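Local coordinates for aminopeptidase N family protein (Idiomarina loihiensis L2TR, PDB 4FGM), which probably acts as a zinc-dependent aminopeptidase of the M61 family, binding a zinc ion in its active site and removing amino-terminal residues from peptides, at residues 33-38 with 43-48; 69-74 with 293-298. One frame throughout, in Å; residues are numbered along the deposited sequence.

Interaction 1: 33-38 with 43-48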
loop_
_atom_site.group_PDB
_atom_site.type_symbol
_atom_site.label_atom_id
_atom_site.label_comp_id
_atom_site.label_asym_id
_atom_site.label_seq_id
_atom_site.Cartn_x
_atom_site.Cartn_y
_atom_site.Cartn_z
ATOM N N LEU A 33 1.334 -5.581 -23.506
ATOM C CA LEU A 33 1.439 -4.697 -22.356
ATOM C C LEU A 33 0.899 -5.391 -21.112
ATOM O O LEU A 33 -0.141 -6.055 -21.151
ATOM C CB LEU A 33 0.659 -3.406 -22.607
ATOM C CG LEU A 33 0.997 -2.282 -21.625
ATOM C CD1 LEU A 33 2.414 -1.801 -21.921
ATOM C CD2 LEU A 33 -0.005 -1.127 -21.760
ATOM N N PRO A 34 1.606 -5.254 -19.988
ATOM C CA PRO A 34 1.162 -5.884 -18.744
ATOM C C PRO A 34 -0.287 -5.516 -18.434
ATOM O O PRO A 34 -0.708 -4.391 -18.698
ATOM C CB PRO A 34 2.125 -5.311 -17.707
ATOM C CG PRO A 34 3.378 -5.085 -18.493
ATOM C CD PRO A 34 2.846 -4.491 -19.784
ATOM N N ASN A 35 -1.048 -6.459 -17.883
ATOM C CA ASN A 35 -2.430 -6.175 -17.536
ATOM C C ASN A 35 -2.555 -5.766 -16.072
ATOM O O ASN A 35 -3.637 -5.405 -15.611
ATOM C CB ASN A 35 -3.326 -7.370 -17.855
ATOM C CG ASN A 35 -3.583 -7.506 -19.334
ATOM O OD1 ASN A 35 -3.780 -6.509 -20.022
ATOM N ND2 ASN A 35 -3.589 -8.737 -19.834
ATOM N N TRP A 36 -1.434 -5.825 -15.352
ATOM C CA TRP A 36 -1.375 -5.405 -13.959
ATOM C C TRP A 36 0.068 -5.083 -13.602
ATOM O O TRP A 36 0.989 -5.554 -14.259
ATOM C CB TRP A 36 -1.933 -6.473 -13.013
ATOM C CG TRP A 36 -1.185 -7.772 -12.966
ATOM C CD1 TRP A 36 -1.262 -8.796 -13.871
ATOM C CD2 TRP A 36 -0.303 -8.221 -11.928
ATOM N NE1 TRP A 36 -0.492 -9.855 -13.455
ATOM C CE2 TRP A 36 0.104 -9.534 -12.263
ATOM C CE3 TRP A 36 0.171 -7.652 -10.741
ATOM C CZ2 TRP A 36 0.972 -10.283 -11.457
ATOM C CZ3 TRP A 36 1.039 -8.401 -9.936
ATOM C CH2 TRP A 36 1.424 -9.704 -10.300
ATOM N N ILE A 37 0.271 -4.270 -12.569
ATOM C CA ILE A 37 1.620 -3.893 -12.167
ATOM C C ILE A 37 2.027 -4.538 -10.851
ATOM O O ILE A 37 1.261 -4.537 -9.888
ATOM C CB ILE A 37 1.760 -2.352 -12.030
ATOM C CG1 ILE A 37 3.169 -2.005 -11.544
ATOM C CG2 ILE A 37 0.702 -1.811 -11.075
ATOM C CD1 ILE A 37 3.481 -0.527 -11.502
ATOM N N PRO A 38 3.247 -5.106 -10.800
ATOM C CA PRO A 38 3.749 -5.758 -9.584
ATOM C C PRO A 38 3.521 -4.902 -8.347
ATOM O O PRO A 38 3.733 -3.697 -8.373
ATOM C CB PRO A 38 5.237 -5.966 -9.890
ATOM C CG PRO A 38 5.218 -6.273 -11.372
ATOM C CD PRO A 38 4.210 -5.245 -11.914
ATOM N N ILE A 43 -6.197 -6.570 -11.715
ATOM C CA ILE A 43 -6.100 -6.480 -13.161
ATOM C C ILE A 43 -6.583 -5.079 -13.517
ATOM O O ILE A 43 -7.716 -4.714 -13.189
ATOM C CB ILE A 43 -7.009 -7.520 -13.852
ATOM C CG1 ILE A 43 -6.541 -8.930 -13.510
ATOM C CG2 ILE A 43 -7.004 -7.301 -15.354
ATOM C CD1 ILE A 43 -5.135 -9.233 -13.965
ATOM N N ARG A 44 -5.734 -4.299 -14.187
ATOM C CA ARG A 44 -6.088 -2.930 -14.542
ATOM C C ARG A 44 -6.185 -2.568 -16.029
ATOM O O ARG A 44 -6.537 -1.434 -16.365
ATOM C CB ARG A 44 -5.124 -1.968 -13.849
ATOM C CG ARG A 44 -5.230 -1.998 -12.339
ATOM C CD ARG A 44 -4.467 -0.845 -11.715
ATOM N NE ARG A 44 -5.050 -0.492 -10.426
ATOM C CZ ARG A 44 -4.636 -0.986 -9.273
ATOM N NH1 ARG A 44 -3.631 -1.843 -9.263
ATOM N NH2 ARG A 44 -5.238 -0.647 -8.143
ATOM N N ASP A 45 -5.866 -3.515 -16.908
ATOM C CA ASP A 45 -5.927 -3.299 -18.353
ATOM C C ASP A 45 -5.348 -1.959 -18.850
ATOM O O ASP A 45 -6.024 -1.198 -19.557
ATOM C CB ASP A 45 -7.375 -3.439 -18.835
ATOM C CG ASP A 45 -7.928 -4.852 -18.648
ATOM O OD1 ASP A 45 -7.126 -5.803 -18.548
ATOM O OD2 ASP A 45 -9.166 -5.021 -18.619
ATOM N N PHE A 46 -4.092 -1.686 -18.500
ATOM C CA PHE A 46 -3.431 -0.449 -18.907
ATOM C C PHE A 46 -3.524 -0.186 -20.416
ATOM O O PHE A 46 -3.595 0.964 -20.853
ATOM C CB PHE A 46 -1.959 -0.477 -18.493
ATOM C CG PHE A 46 -1.740 -0.599 -16.998
ATOM C CD1 PHE A 46 -2.189 0.397 -16.124
ATOM C CD2 PHE A 46 -1.064 -1.699 -16.467
ATOM C CE1 PHE A 46 -1.969 0.296 -14.759
ATOM C CE2 PHE A 46 -0.842 -1.803 -15.100
ATOM C CZ PHE A 46 -1.294 -0.802 -14.246
ATOM N N SER A 47 -3.536 -1.249 -21.207
ATOM C CA SER A 47 -3.604 -1.128 -22.660
ATOM C C SER A 47 -4.690 -0.210 -23.223
ATOM O O SER A 47 -4.582 0.251 -24.358
ATOM C CB SER A 47 -3.763 -2.518 -23.283
ATOM O OG SER A 47 -2.639 -3.323 -22.987
ATOM N N LYS A 48 -5.740 0.044 -22.447
ATOM C CA LYS A 48 -6.834 0.903 -22.909
ATOM C C LYS A 48 -6.423 2.360 -23.128
ATOM O O LYS A 48 -7.138 3.108 -23.793
ATOM C CB LYS A 48 -7.993 0.865 -21.912
ATOM C CG LYS A 48 -7.618 1.369 -20.526
ATOM C CD LYS A 48 -8.711 1.063 -19.511
ATOM C CE LYS A 48 -8.169 1.110 -18.087
ATOM N NZ LYS A 48 -9.242 0.854 -17.089
HETATM O O HOH W 1 -2.680 -3.790 -20.475
HETATM O O HOH W 2 -2.313 -3.693 -10.843
#
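L33 meets 43-48 at two points of its side chain: CB lies 3.3 Å from S47 OG, while CD2 packs on the CB of F46. P34 contributes its carbonyl, whose O approaches the edge of the F46 ring near its plane, 3.5 Å from CD2. One water lies within hydrogen-bonding distance of P34 O, N35 OD1 and S47 OG and accepts from S47 N; it has too few protons to serve every acceptor in reach. N35 O then receives two backbone bonds: R44 N comes in almost straight down the carbonyl (C=O...N 168°) at 2.8 Å, and D45 N, tilted 31° from the carbonyl plane, adds a longer one of 3.2 Å. This double grip closes the long connection between strands 30-32 and 50-51 of the N-terminal domain back on itself, with G39 and S40 of the maleic acid pocket between the two segments. N35 ND2 is held elsewhere, by E295 O. W36 touches I43 through CD1 to CD1 at 3.9 Å, and a chi1 of 64° sends the rest of the indole away from 43-48, to an edge-to-face stack with W359. I37 places CG2 3.9 Å from F46 CZ, with its N in plane at the ring edge; R44 CB sits over one face of that ring, toward the rim. A second water accepts from both I37 N and R44 NH1, which is also bonded to S40 OG.

Interaction 2: 69-74 with 293-298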
loop_
_atom_site.group_PDB
_atom_site.type_symbol
_atom_site.label_atom_id
_atom_site.label_comp_id
_atom_site.label_asym_id
_atom_site.label_seq_id
_atom_site.Cartn_x
_atom_site.Cartn_y
_atom_site.Cartn_z
ATOM N N LYS A 69 -6.872 -7.540 -26.130
ATOM C CA LYS A 69 -6.948 -6.281 -25.401
ATOM C C LYS A 69 -5.600 -5.633 -25.135
ATOM O O LYS A 69 -5.520 -4.413 -25.005
ATOM C CB LYS A 69 -7.666 -6.475 -24.071
ATOM C CG LYS A 69 -6.876 -7.260 -23.030
ATOM C CD LYS A 69 -7.693 -7.420 -21.749
ATOM C CE LYS A 69 -6.916 -8.149 -20.679
ATOM N NZ LYS A 69 -7.668 -8.215 -19.403
ATOM N N ASN A 70 -4.544 -6.437 -25.068
ATOM C CA ASN A 70 -3.218 -5.905 -24.775
ATOM C C ASN A 70 -2.110 -6.471 -25.669
ATOM O O ASN A 70 -0.938 -6.439 -25.296
ATOM C CB ASN A 70 -2.874 -6.235 -23.332
ATOM C CG ASN A 70 -2.499 -7.686 -23.164
ATOM O OD1 ASN A 70 -3.099 -8.562 -23.787
ATOM N ND2 ASN A 70 -1.509 -7.954 -22.326
ATOM N N ARG A 71 -2.461 -6.987 -26.840
ATOM C CA ARG A 71 -1.449 -7.577 -27.703
ATOM C C ARG A 71 -1.586 -7.194 -29.170
ATOM O O ARG A 71 -2.686 -7.208 -29.733
ATOM C CB ARG A 71 -1.479 -9.106 -27.545
ATOM C CG ARG A 71 -0.321 -9.859 -28.210
ATOM C CD ARG A 71 -0.316 -11.336 -27.812
ATOM N NE ARG A 71 0.024 -11.525 -26.404
ATOM C CZ ARG A 71 1.246 -11.779 -25.956
ATOM N NH1 ARG A 71 2.256 -11.889 -26.803
ATOM N NH2 ARG A 71 1.464 -11.896 -24.655
ATOM N N TRP A 72 -0.454 -6.841 -29.776
ATOM C CA TRP A 72 -0.413 -6.464 -31.183
ATOM C C TRP A 72 0.501 -7.408 -31.958
ATOM O O TRP A 72 1.430 -7.992 -31.388
ATOM C CB TRP A 72 0.100 -5.028 -31.335
ATOM C CG TRP A 72 -0.877 -3.972 -30.928
ATOM C CD1 TRP A 72 -1.701 -3.258 -31.744
ATOM C CD2 TRP A 72 -1.142 -3.523 -29.597
ATOM N NE1 TRP A 72 -2.464 -2.385 -31.005
ATOM C CE2 TRP A 72 -2.139 -2.528 -29.682
ATOM C CE3 TRP A 72 -0.629 -3.862 -28.339
ATOM C CZ2 TRP A 72 -2.637 -1.870 -28.558
ATOM C CZ3 TRP A 72 -1.125 -3.209 -27.220
ATOM C CH2 TRP A 72 -2.118 -2.221 -27.339
ATOM N N GLN A 73 0.234 -7.552 -33.255
ATOM C CA GLN A 73 1.048 -8.409 -34.115
ATOM C C GLN A 73 1.519 -7.609 -35.330
ATOM O O GLN A 73 0.706 -7.024 -36.055
ATOM C CB GLN A 73 0.250 -9.629 -34.568
ATOM C CG GLN A 73 1.092 -10.673 -35.290
ATOM C CD GLN A 73 0.310 -11.933 -35.624
ATOM O OE1 GLN A 73 -0.657 -11.899 -36.387
ATOM N NE2 GLN A 73 0.728 -13.053 -35.052
ATOM N N LEU A 74 2.835 -7.584 -35.533
ATOM C CA LEU A 74 3.456 -6.844 -36.633
ATOM C C LEU A 74 3.615 -7.676 -37.896
ATOM O O LEU A 74 3.803 -8.892 -37.829
ATOM C CB LEU A 74 4.852 -6.357 -36.227
ATOM C CG LEU A 74 5.043 -5.328 -35.116
ATOM C CD1 LEU A 74 6.508 -5.308 -34.717
ATOM C CD2 LEU A 74 4.583 -3.948 -35.585
ATOM N N GLN A 293 4.129 -13.030 -14.082
ATOM C CA GLN A 293 3.338 -13.300 -15.278
ATOM C C GLN A 293 2.319 -12.159 -15.196
ATOM O O GLN A 293 1.460 -12.132 -14.316
ATOM C CB GLN A 293 2.698 -14.702 -15.222
ATOM C CG GLN A 293 1.573 -14.896 -14.231
ATOM C CD GLN A 293 0.216 -14.529 -14.808
ATOM O OE1 GLN A 293 0.109 -14.091 -15.955
ATOM N NE2 GLN A 293 -0.830 -14.706 -14.009
ATOM N N LEU A 294 2.451 -11.194 -16.100
ATOM C CA LEU A 294 1.613 -10.000 -16.075
ATOM C C LEU A 294 0.446 -9.903 -17.052
ATOM O O LEU A 294 -0.027 -8.807 -17.358
ATOM C CB LEU A 294 2.517 -8.773 -16.242
ATOM C CG LEU A 294 3.700 -8.764 -15.270
ATOM C CD1 LEU A 294 4.630 -7.604 -15.565
ATOM C CD2 LEU A 294 3.171 -8.681 -13.861
ATOM N N GLU A 295 -0.034 -11.041 -17.523
ATOM C CA GLU A 295 -1.144 -11.052 -18.458
ATOM C C GLU A 295 -2.431 -11.402 -17.720
ATOM O O GLU A 295 -3.524 -11.054 -18.159
ATOM C CB GLU A 295 -0.888 -12.115 -19.535
ATOM C CG GLU A 295 -1.699 -11.975 -20.815
ATOM C CD GLU A 295 -0.859 -11.453 -21.973
ATOM O OE1 GLU A 295 0.383 -11.402 -21.835
ATOM O OE2 GLU A 295 -1.433 -11.107 -23.028
ATOM N N LYS A 296 -2.290 -12.063 -16.576
ATOM C CA LYS A 296 -3.448 -12.556 -15.839
ATOM C C LYS A 296 -3.203 -12.570 -14.328
ATOM O O LYS A 296 -2.101 -12.266 -13.863
ATOM C CB LYS A 296 -3.692 -13.984 -16.328
ATOM C CG LYS A 296 -5.049 -14.575 -16.113
ATOM C CD LYS A 296 -4.936 -16.103 -16.127
ATOM C CE LYS A 296 -4.124 -16.615 -17.313
ATOM N NZ LYS A 296 -3.652 -18.018 -17.092
ATOM N N GLU A 297 -4.229 -12.942 -13.564
ATOM C CA GLU A 297 -4.092 -13.024 -12.111
ATOM C C GLU A 297 -2.997 -14.045 -11.761
ATOM O O GLU A 297 -2.879 -15.087 -12.409
ATOM C CB GLU A 297 -5.411 -13.464 -11.456
ATOM C CG GLU A 297 -6.560 -12.459 -11.569
ATOM C CD GLU A 297 -7.345 -12.579 -12.869
ATOM O OE1 GLU A 297 -6.857 -13.237 -13.813
ATOM O OE2 GLU A 297 -8.450 -12.002 -12.947
ATOM N N SER A 298 -2.196 -13.728 -10.746
ATOM C CA SER A 298 -1.129 -14.613 -10.290
ATOM C C SER A 298 -1.410 -14.838 -8.812
ATOM O O SER A 298 -1.164 -13.970 -7.974
ATOM C CB SER A 298 0.249 -13.963 -10.491
ATOM O OG SER A 298 1.298 -14.881 -10.205
HETATM O O HOH W 3 -6.203 -10.085 -17.830
HETATM O O HOH W 4 -2.629 -11.447 -25.140
#
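R71 and E295 form the charged half of a compact polar cluster, in which R71 NH2 donates to E295 OE1 at 3.1 Å as part of a salt bridge. The guanidinium and carboxylate planes are only 22° apart; OE1 lies at the guanidinium edge and is met on its syn side, though 30° out of the carboxylate plane. E295 OE2 is 3.4 Å from R71 NH2, a weak bond, and a water in the guanidinium plane bridges the same pair, accepting from R71 NE at 2.9 Å and donating to E295 OE2. N70 ND2, whose stronger partner is L33 O, also donates weakly to OE2, while N70 OD1 comes within 3.1 Å of E295 OE2 without a bond, both being acceptors. A bend in the E295 chain at chi2 (105°) swings the carboxylate across to these donors. The cluster joins two domains: N70 lies just before, and R71 starts, strand 71-74, which pairs antiparallel with 30-32 and 60-68 in the N-terminal domain, while E295 belongs to the loop between helix 262-277, bearing zinc ligands H273 and H277, and helix 303-306. With an alanine at E295, R71 NH2 would probably lose its carboxylate mate, and N70 ND2 and the water on R71 NE an acceptor, leaving the guanidinium held mainly through NH1 by E30 and E116. Outside this cluster the contact is thin. Toward solvent, the extended K69, its NZ in a salt bridge to D45, reaches E295 O only through a second water, 2.8 Å from K69 NZ.

The centres of the two interactions are 8 Å apart, and the segments interlock directly. N35 N lies 2.6 Å from L294 O, a probable hydrogen bond that ties the pocket-bordering loop of interaction 1 to 293-298, and D45 OD1 makes a salt bridge of 2.6 Å with K69 NZ, so residues from each segment of interaction 1 are tied to interaction 2. S47 OG also packs on N70 CB. Interaction 1 is the one nearer the active site: the R44 side chain is about 6 Å from the bound maleic acid and about 12 Å from the zinc ion, and the W36 side chain is about 10 Å from that of the zinc ligand E307. Interaction 2 lies away from these sites, joining the 69-74 region of the N-terminal domain to the 293-298 loop.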